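Rhamnogalacturonan endolyase YesW (Bacillus subtilis, PDB 2ZUX) cleaves type I rhamnogalacturonan of plant cell walls by endo-type elimination, releasing oligosaccharides with an unsaturated galacturonate end, and needs calcium or manganese for activity. Local coordinates at residues A7-L12 with S24-G29; T66-A71 with P79-A84; N171-A176 with Q221-S226; H177-M182 with V194-A199; Y289-L294 with D311-G316. All blocks are in the same frame, centred on the assembly; numbering follows the deposited sequence.

Contact 1: residues A7-L12 with S24-G29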
# COMPACT_ATOMS: atom_id res chain seq x y z
N ALA A 7 1.11 -17.66 -3.60
CA ALA A 7 0.48 -18.84 -3.02
C ALA A 7 0.16 -18.53 -1.56
O ALA A 7 1.07 -18.40 -0.73
CB ALA A 7 1.39 -20.06 -3.15
N LEU A 8 -1.12 -18.38 -1.26
CA LEU A 8 -1.57 -18.00 0.07
C LEU A 8 -2.22 -19.18 0.77
O LEU A 8 -2.86 -20.02 0.12
CB LEU A 8 -2.54 -16.82 0.00
CG LEU A 8 -1.94 -15.48 -0.46
CD1 LEU A 8 -3.02 -14.40 -0.54
CD2 LEU A 8 -0.79 -15.00 0.43
N ASN A 9 -2.04 -19.25 2.08
CA ASN A 9 -2.74 -20.25 2.87
C ASN A 9 -4.19 -19.80 3.08
O ASN A 9 -4.63 -18.82 2.49
CB ASN A 9 -1.97 -20.62 4.16
CG ASN A 9 -2.05 -19.55 5.24
OD1 ASN A 9 -2.79 -18.56 5.13
ND2 ASN A 9 -1.30 -19.76 6.32
N ARG A 10 -4.94 -20.51 3.92
CA ARG A 10 -6.36 -20.22 4.06
C ARG A 10 -6.63 -18.87 4.73
O ARG A 10 -7.74 -18.33 4.63
CB ARG A 10 -7.04 -21.38 4.80
CG ARG A 10 -8.57 -21.33 4.86
CD ARG A 10 -9.21 -21.08 3.50
NE ARG A 10 -8.97 -22.18 2.57
CZ ARG A 10 -9.30 -22.17 1.28
NH1 ARG A 10 -9.88 -21.10 0.74
NH2 ARG A 10 -9.06 -23.23 0.52
N GLY A 11 -5.63 -18.33 5.41
CA GLY A 11 -5.78 -17.06 6.13
C GLY A 11 -6.81 -17.16 7.24
O GLY A 11 -7.42 -16.16 7.62
N LEU A 12 -7.02 -18.36 7.77
CA LEU A 12 -8.03 -18.59 8.78
C LEU A 12 -7.75 -17.79 10.05
O LEU A 12 -6.62 -17.78 10.54
CB LEU A 12 -8.15 -20.10 9.10
CG LEU A 12 -9.25 -20.53 10.06
CD1 LEU A 12 -10.62 -20.23 9.49
CD2 LEU A 12 -9.11 -22.02 10.35
N SER A 24 -13.23 -16.18 10.14
CA SER A 24 -13.24 -15.81 8.72
C SER A 24 -11.98 -16.31 8.03
O SER A 24 -10.97 -16.63 8.67
CB SER A 24 -13.51 -14.31 8.47
OG SER A 24 -12.33 -13.52 8.56
N TRP A 25 -12.07 -16.44 6.71
CA TRP A 25 -11.00 -17.03 5.93
C TRP A 25 -11.07 -16.56 4.48
O TRP A 25 -12.03 -15.89 4.07
CB TRP A 25 -11.04 -18.57 6.02
CG TRP A 25 -12.30 -19.20 5.47
CD1 TRP A 25 -12.51 -19.67 4.20
CD2 TRP A 25 -13.53 -19.43 6.19
NE1 TRP A 25 -13.79 -20.18 4.09
CE2 TRP A 25 -14.43 -20.05 5.29
CE3 TRP A 25 -13.95 -19.18 7.50
CZ2 TRP A 25 -15.73 -20.41 5.66
CZ3 TRP A 25 -15.25 -19.54 7.88
CH2 TRP A 25 -16.12 -20.15 6.95
N ARG A 26 -10.04 -16.91 3.72
CA ARG A 26 -9.92 -16.45 2.34
C ARG A 26 -10.69 -17.31 1.36
O ARG A 26 -10.75 -18.54 1.50
CB ARG A 26 -8.46 -16.48 1.90
CG ARG A 26 -7.56 -15.54 2.64
CD ARG A 26 -6.11 -15.85 2.35
NE ARG A 26 -5.23 -14.82 2.86
CZ ARG A 26 -3.98 -15.02 3.30
NH1 ARG A 26 -3.46 -16.24 3.36
NH2 ARG A 26 -3.27 -13.98 3.70
N PHE A 27 -11.25 -16.64 0.36
CA PHE A 27 -11.66 -17.26 -0.89
C PHE A 27 -10.49 -17.00 -1.83
O PHE A 27 -10.22 -15.84 -2.18
CB PHE A 27 -12.96 -16.60 -1.35
CG PHE A 27 -13.57 -17.16 -2.62
CD1 PHE A 27 -13.54 -18.53 -2.92
CD2 PHE A 27 -14.23 -16.31 -3.49
CE1 PHE A 27 -14.14 -19.01 -4.09
CE2 PHE A 27 -14.84 -16.78 -4.66
CZ PHE A 27 -14.79 -18.13 -4.95
N LEU A 28 -9.76 -18.05 -2.19
CA LEU A 28 -8.50 -17.91 -2.93
C LEU A 28 -8.73 -17.77 -4.42
O LEU A 28 -9.66 -18.37 -4.97
CB LEU A 28 -7.59 -19.11 -2.65
CG LEU A 28 -7.12 -19.27 -1.19
CD1 LEU A 28 -6.50 -20.64 -0.98
CD2 LEU A 28 -6.15 -18.16 -0.77
N GLY A 29 -7.88 -16.99 -5.08
CA GLY A 29 -8.00 -16.70 -6.51
C GLY A 29 -7.92 -17.92 -7.40
O GLY A 29 -8.27 -17.85 -8.59
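Arg10 and Arg26 reach each other's segment by different torsions: CG of Arg10 stands anti to its backbone N (chi1 -172°) and the chain then folds back at chi2 and chi3, whereas Arg26 runs extended from CG to NE. The folded arm puts Arg10 NH1 2.8 Å from Arg26 O, which lies in the guanidinium plane, and a methyl of Leu28, CD1, covers one face of that group near its rim. A return bond joins Arg26 N to Arg10 O at 2.9 Å. The extended arm carries Arg26 NH1 to 3.0 Å from Asn9 O, meeting it above the carbonyl plane. Leu8 lies over one face of this guanidinium and Gly11 CA over the other. The two loops thus prolong, in nearly antiparallel sense, the strand pair 13-17 and 20-24 of the N-terminal beta-sheet domain. Asn9 closes an Asx turn, OD1 accepting from Gly11 N at 2.9 Å. An alanine at Arg26 would probably leave Asn9 O without this donor and open a gap between Leu8 and Gly11. NH1 of Arg26 also bonds Gly126 O, within a calcium-binding loop. At the strand end, Leu12 CD1 packs 3.9 Å from Trp25 CB, the two side chains running side by side.

Contact 2: residues T66-A71 with P79-A84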
# COMPACT_ATOMS: atom_id res chain seq x y z
N THR A 66 -9.72 -24.45 18.86
CA THR A 66 -8.95 -24.27 17.63
C THR A 66 -9.82 -24.63 16.44
O THR A 66 -10.72 -25.48 16.54
CB THR A 66 -7.64 -25.10 17.59
OG1 THR A 66 -7.95 -26.49 17.56
CG2 THR A 66 -6.75 -24.80 18.80
N TYR A 67 -9.57 -23.97 15.32
CA TYR A 67 -10.40 -24.11 14.13
C TYR A 67 -9.61 -24.52 12.91
O TYR A 67 -8.44 -24.18 12.77
CB TYR A 67 -11.16 -22.81 13.86
CG TYR A 67 -12.17 -22.48 14.93
CD1 TYR A 67 -13.51 -22.85 14.77
CD2 TYR A 67 -11.80 -21.83 16.10
CE1 TYR A 67 -14.45 -22.56 15.76
CE2 TYR A 67 -12.72 -21.54 17.09
CZ TYR A 67 -14.04 -21.92 16.91
OH TYR A 67 -14.95 -21.63 17.89
N THR A 68 -10.28 -25.27 12.03
CA THR A 68 -9.80 -25.54 10.69
C THR A 68 -10.98 -25.38 9.75
O THR A 68 -12.14 -25.43 10.18
CB THR A 68 -9.21 -26.96 10.54
OG1 THR A 68 -10.17 -27.93 10.98
CG2 THR A 68 -7.91 -27.11 11.33
N VAL A 69 -10.68 -25.18 8.48
CA VAL A 69 -11.68 -25.16 7.43
C VAL A 69 -11.27 -26.16 6.35
O VAL A 69 -10.08 -26.36 6.10
CB VAL A 69 -11.88 -23.73 6.86
CG1 VAL A 69 -12.55 -23.75 5.49
CG2 VAL A 69 -12.69 -22.89 7.85
N ARG A 70 -12.25 -26.81 5.74
CA ARG A 70 -12.00 -27.70 4.62
C ARG A 70 -12.84 -27.24 3.44
O ARG A 70 -14.06 -27.07 3.57
CB ARG A 70 -12.36 -29.15 4.98
CG ARG A 70 -11.58 -29.71 6.16
CD ARG A 70 -11.86 -31.19 6.38
NE ARG A 70 -11.55 -31.58 7.76
CZ ARG A 70 -11.99 -32.69 8.36
NH1 ARG A 70 -12.77 -33.54 7.71
NH2 ARG A 70 -11.63 -32.94 9.61
N ALA A 71 -12.19 -27.02 2.30
CA ALA A 71 -12.89 -26.71 1.06
C ALA A 71 -13.62 -27.95 0.56
O ALA A 71 -13.17 -29.08 0.78
CB ALA A 71 -11.92 -26.19 0.00
N PRO A 79 -8.18 -31.40 2.04
CA PRO A 79 -7.45 -31.41 3.31
C PRO A 79 -7.70 -30.15 4.14
O PRO A 79 -7.96 -29.08 3.58
CB PRO A 79 -5.98 -31.46 2.88
CG PRO A 79 -6.01 -32.09 1.53
CD PRO A 79 -7.26 -31.58 0.89
N ALA A 80 -7.63 -30.29 5.46
CA ALA A 80 -7.84 -29.18 6.38
C ALA A 80 -6.83 -28.06 6.18
O ALA A 80 -5.67 -28.30 5.83
CB ALA A 80 -7.82 -29.66 7.82
N SER A 81 -7.29 -26.83 6.40
CA SER A 81 -6.42 -25.66 6.45
C SER A 81 -5.45 -25.77 7.61
O SER A 81 -5.53 -26.70 8.42
CB SER A 81 -7.28 -24.42 6.67
OG SER A 81 -7.88 -24.47 7.95
N GLU A 82 -4.53 -24.81 7.69
CA GLU A 82 -3.77 -24.59 8.90
C GLU A 82 -4.72 -24.37 10.08
O GLU A 82 -5.85 -23.90 9.91
CB GLU A 82 -2.83 -23.38 8.72
CG GLU A 82 -3.49 -21.99 8.74
CD GLU A 82 -4.21 -21.59 7.45
OE1 GLU A 82 -4.13 -22.32 6.43
OE2 GLU A 82 -4.86 -20.51 7.48
N LYS A 83 -4.28 -24.74 11.28
CA LYS A 83 -5.06 -24.55 12.49
C LYS A 83 -5.02 -23.09 12.95
O LYS A 83 -3.97 -22.45 12.90
CB LYS A 83 -4.54 -25.44 13.62
CG LYS A 83 -4.83 -26.91 13.42
CD LYS A 83 -4.37 -27.73 14.62
CE LYS A 83 -4.75 -29.20 14.46
NZ LYS A 83 -6.23 -29.40 14.45
N ALA A 84 -6.17 -22.59 13.40
CA ALA A 84 -6.25 -21.24 13.96
C ALA A 84 -6.70 -21.28 15.42
O ALA A 84 -7.70 -21.91 15.75
CB ALA A 84 -7.20 -20.37 13.14
O HOH W 1 -9.33 -27.15 2.21
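Tyr67 and Ala84 form an antiparallel hydrogen-bonded pair, with Tyr67 N to Ala84 O and Ala84 N to Tyr67 O both at 2.8 Å, but farther on the register slips: one residue separates Tyr67 from Val69, two separate Ser81 from Ala84. Ser81 makes good the slip. Its N still donates to Val69 O at 2.8 Å, while its hydroxyl does the work of a backbone carbonyl, accepting from Val69 N across 2.9 Å in a nearly straight bond (170°). Chi1 of 66° places that OG between the backbone N and the carbonyl carbon of Ser81, and the same oxygen donates onward to Glu82 O. The carboxylate of Glu82 points elsewhere, receiving Arg10 N and Leu12 N of the neighbouring loop. Beside the slip, Thr68 CG2 lies 3.7 Å from Lys83 CG, the two side chains pointing the same way. Arg70 lays its CG 3.8 Å from Ala80 CA, and its guanidinium forms a salt bridge with Glu77. Near the turn a water spans the strands, accepting from Ala71 N and donating to Pro79 O. This is a beta hairpin, strands 66-73 and 76-87, with an extra residue interrupting the second strand, in a mixed sheet consistent with an E-set domain.

Contact 3: residues N171-A176 with Q221-S226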
# COMPACT_ATOMS: atom_id res chain seq x y z
N ASN A 171 24.07 7.74 5.38
CA ASN A 171 23.97 8.32 4.04
C ASN A 171 22.58 8.20 3.42
O ASN A 171 22.40 8.51 2.25
CB ASN A 171 25.06 7.78 3.12
CG ASN A 171 26.44 8.14 3.62
OD1 ASN A 171 27.31 7.26 3.76
ND2 ASN A 171 26.66 9.41 3.92
N ILE A 172 21.60 7.79 4.22
CA ILE A 172 20.21 7.79 3.80
C ILE A 172 19.43 8.64 4.80
O ILE A 172 19.23 8.23 5.96
CB ILE A 172 19.62 6.35 3.72
CG1 ILE A 172 20.31 5.52 2.62
CG2 ILE A 172 18.10 6.40 3.53
CD1 ILE A 172 20.13 6.03 1.19
N ARG A 173 18.99 9.82 4.37
CA ARG A 173 18.26 10.73 5.24
C ARG A 173 16.87 10.17 5.58
O ARG A 173 16.25 9.51 4.75
CB ARG A 173 18.13 12.09 4.57
CG ARG A 173 17.89 13.24 5.52
CD ARG A 173 17.63 14.52 4.77
NE ARG A 173 17.80 15.68 5.64
CZ ARG A 173 17.08 16.79 5.57
NH1 ARG A 173 16.11 16.93 4.66
NH2 ARG A 173 17.33 17.78 6.43
N ALA A 174 16.41 10.42 6.80
CA ALA A 174 15.06 10.02 7.23
C ALA A 174 14.01 11.06 6.89
O ALA A 174 14.21 12.25 7.12
CB ALA A 174 15.04 9.76 8.73
N GLY A 175 12.88 10.60 6.37
CA GLY A 175 11.75 11.48 6.06
C GLY A 175 10.84 10.78 5.06
O GLY A 175 11.24 9.81 4.42
N ALA A 176 9.62 11.28 4.93
CA ALA A 176 8.60 10.62 4.11
C ALA A 176 9.02 10.39 2.66
O ALA A 176 8.62 9.39 2.05
CB ALA A 176 7.30 11.42 4.15
N GLN A 221 23.86 20.64 6.12
CA GLN A 221 22.40 20.72 6.18
C GLN A 221 21.79 19.40 6.67
O GLN A 221 20.57 19.29 6.77
CB GLN A 221 21.79 21.00 4.79
CG GLN A 221 22.19 22.28 4.07
CD GLN A 221 21.65 22.27 2.65
OE1 GLN A 221 22.32 21.82 1.72
NE2 GLN A 221 20.42 22.73 2.49
N GLY A 222 22.62 18.39 6.94
CA GLY A 222 22.12 17.05 7.27
C GLY A 222 21.49 16.35 6.08
O GLY A 222 20.69 15.42 6.25
N ARG A 223 21.84 16.79 4.87
CA ARG A 223 21.34 16.18 3.65
C ARG A 223 22.48 15.42 3.01
O ARG A 223 23.65 15.70 3.26
CB ARG A 223 20.85 17.26 2.69
CG ARG A 223 19.70 18.09 3.22
CD ARG A 223 19.49 19.29 2.33
NE ARG A 223 18.46 20.19 2.84
CZ ARG A 223 17.17 20.10 2.54
NH1 ARG A 223 16.72 19.12 1.75
NH2 ARG A 223 16.31 20.99 3.03
N VAL A 224 22.14 14.44 2.17
CA VAL A 224 23.15 13.64 1.50
C VAL A 224 23.02 13.92 0.01
O VAL A 224 22.21 13.30 -0.67
CB VAL A 224 23.02 12.14 1.84
CG1 VAL A 224 24.13 11.34 1.18
CG2 VAL A 224 23.05 11.95 3.36
N LEU A 225 23.83 14.87 -0.46
CA LEU A 225 23.69 15.44 -1.79
C LEU A 225 24.90 15.14 -2.68
O LEU A 225 25.05 15.73 -3.75
CB LEU A 225 23.47 16.95 -1.68
CG LEU A 225 22.26 17.42 -0.86
CD1 LEU A 225 22.20 18.95 -0.81
CD2 LEU A 225 20.95 16.86 -1.41
N SER A 226 25.73 14.20 -2.24
CA SER A 226 26.92 13.80 -2.99
C SER A 226 27.24 12.35 -2.65
O SER A 226 26.67 11.77 -1.71
CB SER A 226 28.11 14.70 -2.66
OG SER A 226 28.39 14.61 -1.29
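Arg173 and Arg223 bring two guanidinium groups together with their planes 33° apart, a loose overlap in which each side chain lies over a face of the other. CG of Arg223 sits above the centre of the Arg173 guanidinium, 3.8 Å from its CZ, while NH1 of Arg173 lies over one face of the Arg223 guanidinium, offset toward its rim. The two like-charged NH1 atoms, of Arg173 and Arg223, are 3.7 Å apart, so the pair would probably be unfavourable without other partners. Those exist: Arg223 has a salt bridge to Asp145 and a bond to Asn142 O, and NH2 of Arg173 donates to the carbonyls of Gln144 and Gly146.

Across the contact itself, NE of Arg173 donates to Gly222 O at 3.0 Å. The bond is bent, 133° at the hydrogen, and the donor stands well above the carbonyl plane. The extended chain of Arg173, from CG to NE, is what spans the distance between the loops. Gly222 has a positive phi, a conformation that favours glycine.

The two methyls of Val224 pack against the backbone carbonyl of Asn171, CG1 3.5 Å and CG2 3.7 Å from Asn171 O. Both loops border a sugar site: Lys170 and Arg218, one just before the first segment and the other a few residues before the second, bind carbohydrate, and a rhamnose lies about 7 Å from the side chain of Asn171. In the propeller, residues 171-176 belong to the link from strand 162-167 to strand 182-184, and residues 221-226 to the long loop between strands 193-198 and 230-235.

Contact 4: residues H177-M182 with V194-A199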
# COMPACT_ATOMS: atom_id res chain seq x y z
N HIS A 177 9.81 11.31 2.12
CA HIS A 177 10.08 11.32 0.68
C HIS A 177 11.37 10.65 0.30
O HIS A 177 11.70 10.60 -0.89
CB HIS A 177 9.99 12.75 0.17
CG HIS A 177 8.68 13.37 0.48
ND1 HIS A 177 7.51 12.96 -0.11
CD2 HIS A 177 8.34 14.29 1.42
CE1 HIS A 177 6.50 13.64 0.42
NE2 HIS A 177 6.98 14.45 1.35
N TYR A 178 12.08 10.12 1.29
CA TYR A 178 13.38 9.49 1.05
C TYR A 178 13.22 7.98 0.77
O TYR A 178 12.94 7.60 -0.37
CB TYR A 178 14.37 9.83 2.18
CG TYR A 178 14.70 11.32 2.23
CD1 TYR A 178 15.66 11.87 1.36
CD2 TYR A 178 14.03 12.18 3.10
CE1 TYR A 178 15.96 13.22 1.38
CE2 TYR A 178 14.31 13.55 3.13
CZ TYR A 178 15.28 14.05 2.26
OH TYR A 178 15.56 15.41 2.26
N THR A 179 13.35 7.11 1.77
CA THR A 179 13.26 5.67 1.55
C THR A 179 11.85 5.26 1.16
O THR A 179 10.88 5.56 1.87
CB THR A 179 13.68 4.88 2.81
OG1 THR A 179 15.04 5.19 3.11
CG2 THR A 179 13.55 3.38 2.59
N GLN A 180 11.76 4.56 0.02
CA GLN A 180 10.53 3.98 -0.51
C GLN A 180 10.82 2.50 -0.71
O GLN A 180 11.61 2.13 -1.58
CB GLN A 180 10.16 4.66 -1.84
CG GLN A 180 10.23 6.19 -1.82
CD GLN A 180 9.41 6.83 -0.70
OE1 GLN A 180 8.40 6.28 -0.23
NE2 GLN A 180 9.84 8.01 -0.28
N PHE A 181 10.22 1.64 0.11
CA PHE A 181 10.62 0.23 0.14
C PHE A 181 9.60 -0.70 -0.48
O PHE A 181 8.41 -0.65 -0.16
CB PHE A 181 11.06 -0.21 1.55
CG PHE A 181 9.98 -0.11 2.61
CD1 PHE A 181 9.33 -1.26 3.05
CD2 PHE A 181 9.64 1.11 3.19
CE1 PHE A 181 8.35 -1.18 4.04
CE2 PHE A 181 8.65 1.19 4.17
CZ PHE A 181 8.00 0.05 4.59
N MET A 182 10.08 -1.53 -1.40
CA MET A 182 9.24 -2.46 -2.14
C MET A 182 9.44 -3.86 -1.62
O MET A 182 10.57 -4.35 -1.53
CB MET A 182 9.55 -2.40 -3.63
CG MET A 182 9.03 -1.14 -4.32
SD MET A 182 7.23 -0.95 -4.20
CE MET A 182 7.10 0.47 -3.12
N VAL A 194 13.06 -7.67 -0.55
CA VAL A 194 12.86 -6.28 -0.18
C VAL A 194 13.86 -5.43 -0.95
O VAL A 194 15.06 -5.69 -0.90
CB VAL A 194 13.03 -6.06 1.35
CG1 VAL A 194 12.76 -4.61 1.73
CG2 VAL A 194 12.13 -7.00 2.16
N ALA A 195 13.37 -4.43 -1.68
CA ALA A 195 14.24 -3.59 -2.50
C ALA A 195 14.07 -2.14 -2.14
O ALA A 195 12.95 -1.67 -1.94
CB ALA A 195 13.95 -3.79 -3.98
N MET A 196 15.19 -1.41 -2.09
CA MET A 196 15.14 0.02 -1.78
C MET A 196 16.47 0.66 -2.11
O MET A 196 17.47 -0.03 -2.33
CB MET A 196 14.79 0.26 -0.30
CG MET A 196 15.85 -0.22 0.68
SD MET A 196 15.18 -0.34 2.34
CE MET A 196 14.52 -1.97 2.26
N LYS A 197 16.47 1.98 -2.13
CA LYS A 197 17.68 2.77 -2.31
C LYS A 197 18.55 2.68 -1.05
O LYS A 197 18.05 2.79 0.07
CB LYS A 197 17.29 4.22 -2.61
CG LYS A 197 18.45 5.15 -2.94
CD LYS A 197 17.88 6.45 -3.49
CE LYS A 197 18.96 7.42 -3.94
NZ LYS A 197 19.68 8.02 -2.78
N THR A 198 19.84 2.45 -1.26
CA THR A 198 20.80 2.26 -0.18
C THR A 198 22.03 3.12 -0.48
O THR A 198 22.09 3.81 -1.50
CB THR A 198 21.22 0.78 -0.07
OG1 THR A 198 21.80 0.39 -1.31
CG2 THR A 198 20.00 -0.11 0.23
N ALA A 199 23.00 3.09 0.42
CA ALA A 199 24.19 3.91 0.26
C ALA A 199 25.38 3.25 0.93
O ALA A 199 25.24 2.22 1.60
CB ALA A 199 23.95 5.29 0.87
O HOH W 2 16.39 4.95 0.66
O HOH W 3 14.00 3.58 -1.75
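Met182 and Ala195 pair where strand 182-184 meets strand 193-198, the first two strands of a four-stranded antiparallel blade of the beta-propeller; the loop between them, with Glu193 at the start of the second strand, carries a calcium site formed by Asp185, Asp187, Asp189, Lys191 and Glu193.

Direct backbone bonds come first. Met182 N donates to Ala195 O at 2.9 Å, and Ala195 N returns a bond to Met182 O at 2.8 Å, a hydrogen-bonded antiparallel pair. The same Met182 O has a CA-H contact from Val194 CA at 3.3 Å.

Apolar contacts centre on Met196. Its CG takes the position between the backbone N and the carbonyl carbon (chi1 66°), and the chain bends at chi3, which brings the terminal methyl round to the neighbouring segment. CE then rests 3.9 Å from Phe181 CB, and SD lies 4.1 Å from Thr179 CG2, the threonine and methionine side chains meeting at an oblique angle. The ring of Phe181 leads away from this strand toward Asn555 and Asp116, both ligands of another calcium. Met182 likewise leads away, its side chain packing on Ile272 and Leu282 of the following blade.

Side-chain polar bonds tie Gln180 into its surroundings: OE1 accepts from Ala557 N, a residue of the same calcium site as Asn555, and NE2 donates to Ala176 O and, weakly, to Tyr178 O.

Water takes over where the segments diverge. One molecule accepts from both Gln180 N and Lys197 N. A second lies 2.8 Å from Thr179 OG1 and donates to Lys197 O, also at 2.8 Å.

Contact 5: residues Y289-L294 with D311-G316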
# COMPACT_ATOMS: atom_id res chain seq x y z
N TYR A 289 8.39 17.79 -9.10
CA TYR A 289 8.04 19.20 -9.25
C TYR A 289 8.52 19.80 -10.57
O TYR A 289 7.86 20.69 -11.12
CB TYR A 289 8.62 20.02 -8.11
CG TYR A 289 8.02 19.69 -6.77
CD1 TYR A 289 6.74 20.12 -6.43
CD2 TYR A 289 8.74 18.95 -5.82
CE1 TYR A 289 6.18 19.83 -5.20
CE2 TYR A 289 8.19 18.66 -4.58
CZ TYR A 289 6.91 19.10 -4.27
OH TYR A 289 6.39 18.81 -3.03
N ALA A 290 9.69 19.36 -11.03
CA ALA A 290 10.22 19.79 -12.30
C ALA A 290 10.78 18.54 -12.98
O ALA A 290 10.00 17.63 -13.28
CB ALA A 290 11.28 20.87 -12.10
N LYS A 291 12.08 18.46 -13.20
CA LYS A 291 12.66 17.26 -13.81
C LYS A 291 12.16 15.99 -13.13
O LYS A 291 12.14 15.91 -11.89
CB LYS A 291 14.18 17.30 -13.77
CG LYS A 291 14.84 16.08 -14.42
CD LYS A 291 16.36 16.15 -14.41
CE LYS A 291 16.96 14.88 -14.98
NZ LYS A 291 18.44 15.00 -15.13
N THR A 292 11.77 15.01 -13.94
CA THR A 292 11.17 13.78 -13.48
C THR A 292 11.78 12.61 -14.23
O THR A 292 11.91 12.65 -15.46
CB THR A 292 9.65 13.81 -13.75
OG1 THR A 292 9.06 14.89 -13.02
CG2 THR A 292 8.98 12.51 -13.33
N MET A 293 12.18 11.57 -13.50
CA MET A 293 12.71 10.36 -14.12
C MET A 293 12.08 9.13 -13.50
O MET A 293 11.79 9.10 -12.30
CB MET A 293 14.23 10.28 -13.99
CG MET A 293 14.99 11.40 -14.69
SD MET A 293 16.77 11.22 -14.56
CE MET A 293 17.05 9.77 -15.58
N LEU A 294 11.87 8.11 -14.33
CA LEU A 294 11.40 6.80 -13.88
C LEU A 294 12.27 5.74 -14.52
O LEU A 294 12.57 5.82 -15.71
CB LEU A 294 9.94 6.55 -14.29
CG LEU A 294 8.85 7.45 -13.70
CD1 LEU A 294 8.67 8.72 -14.53
CD2 LEU A 294 7.53 6.70 -13.64
N ASP A 311 12.90 10.07 -18.99
CA ASP A 311 13.60 11.23 -18.48
C ASP A 311 12.98 12.47 -19.10
O ASP A 311 13.08 12.68 -20.32
CB ASP A 311 15.09 11.10 -18.84
CG ASP A 311 15.94 12.25 -18.32
OD1 ASP A 311 15.42 13.29 -17.87
OD2 ASP A 311 17.18 12.10 -18.38
N SER A 312 12.31 13.30 -18.29
CA SER A 312 11.63 14.48 -18.81
C SER A 312 12.58 15.50 -19.44
O SER A 312 12.15 16.35 -20.22
CB SER A 312 10.80 15.15 -17.72
OG SER A 312 11.62 15.72 -16.72
N SER A 313 13.87 15.42 -19.10
CA SER A 313 14.87 16.38 -19.59
C SER A 313 15.35 16.06 -21.00
O SER A 313 16.05 16.86 -21.61
CB SER A 313 16.05 16.48 -18.61
OG SER A 313 16.90 15.36 -18.70
N LYS A 314 14.98 14.88 -21.50
CA LYS A 314 15.25 14.49 -22.89
C LYS A 314 14.28 15.18 -23.83
O LYS A 314 13.08 15.30 -23.54
CB LYS A 314 15.10 12.98 -23.05
CG LYS A 314 16.40 12.18 -23.03
CD LYS A 314 17.20 12.34 -21.76
CE LYS A 314 18.44 13.18 -21.99
NZ LYS A 314 19.48 12.92 -20.96
N SER A 315 14.79 15.62 -24.98
CA SER A 315 13.97 16.26 -26.00
C SER A 315 12.76 15.40 -26.38
O SER A 315 12.90 14.22 -26.69
CB SER A 315 14.80 16.60 -27.24
OG SER A 315 15.69 17.67 -26.95
N GLY A 316 11.58 16.01 -26.33
CA GLY A 316 10.34 15.31 -26.61
C GLY A 316 9.56 14.93 -25.37
O GLY A 316 8.37 14.61 -25.45
O HOH W 4 19.21 12.91 -16.84
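Met293 and Asp311 form an antiparallel non-hydrogen-bonded pair at the open end of the hairpin of strands 293-300 and 303-311, in a propeller blade, where the chain leaves through a type I turn from Asp311 to Lys314. Ser312 N donates to Thr292 O at 2.9 Å. The hydroxyl of Ser312 accepts from Thr292 N, also at 2.9 Å between N and OG, so one serine grips both polar groups of a single threonine backbone. The side chain of Asp311 reinforces the turn, which Lys314 N closes by donating to Asp311 O: its OD1 accepts from Ser313 N, an Asx turn, and from Ser313 OG at 2.7 Å, both from the same face of the carboxylate. Met293 lies alongside, its CE 3.6 Å from Asp311 OD2. With CG anti to the backbone N (chi1 -179°) and an extended chain beyond it, Lys291 brings NZ near the carboxylate, where a water links that nitrogen to OD2; Lys314 NZ makes a salt bridge to OD2 at 3.6 Å. An alanine at Asp311 would probably leave Ser313 N and OG without their acceptor and Lys314 without its countercharge. Around the contact, Met293 packs on Pro249 and Trp257, Lys291 has a cation-pi contact with Trp257, and Thr292 packs on Phe343 and Met346 of strands 340-343 and 346-348.

Overall arrangement
Contacts 1 and 2 belong to the N-terminal beta-sheet domain, their centres 11 Å apart and joined through Glu82; contacts 3, 4 and 5 lie in the propeller. Contacts 3 and 4, with centres 13 Å apart, touch directly, Arg173 NH1 lying 2.9 Å from Tyr178 OH in a probable hydrogen bond, while Ile172 packs on Thr179. Contact 5 touches neither, though its nearest atoms come within about 6 Å of those of contact 4. Contacts 2 and 5 are the most distant, about 53 Å between centres. Bound rhamnose lies about 7 Å from the side chain of Asn171 in contact 3 and about 10 Å from that of Gln180 in contact 4. Contact 4 approaches a calcium, about 5 Å from the side chain of Gln180, and contact 1 another, about 6 Å from that of Ser24.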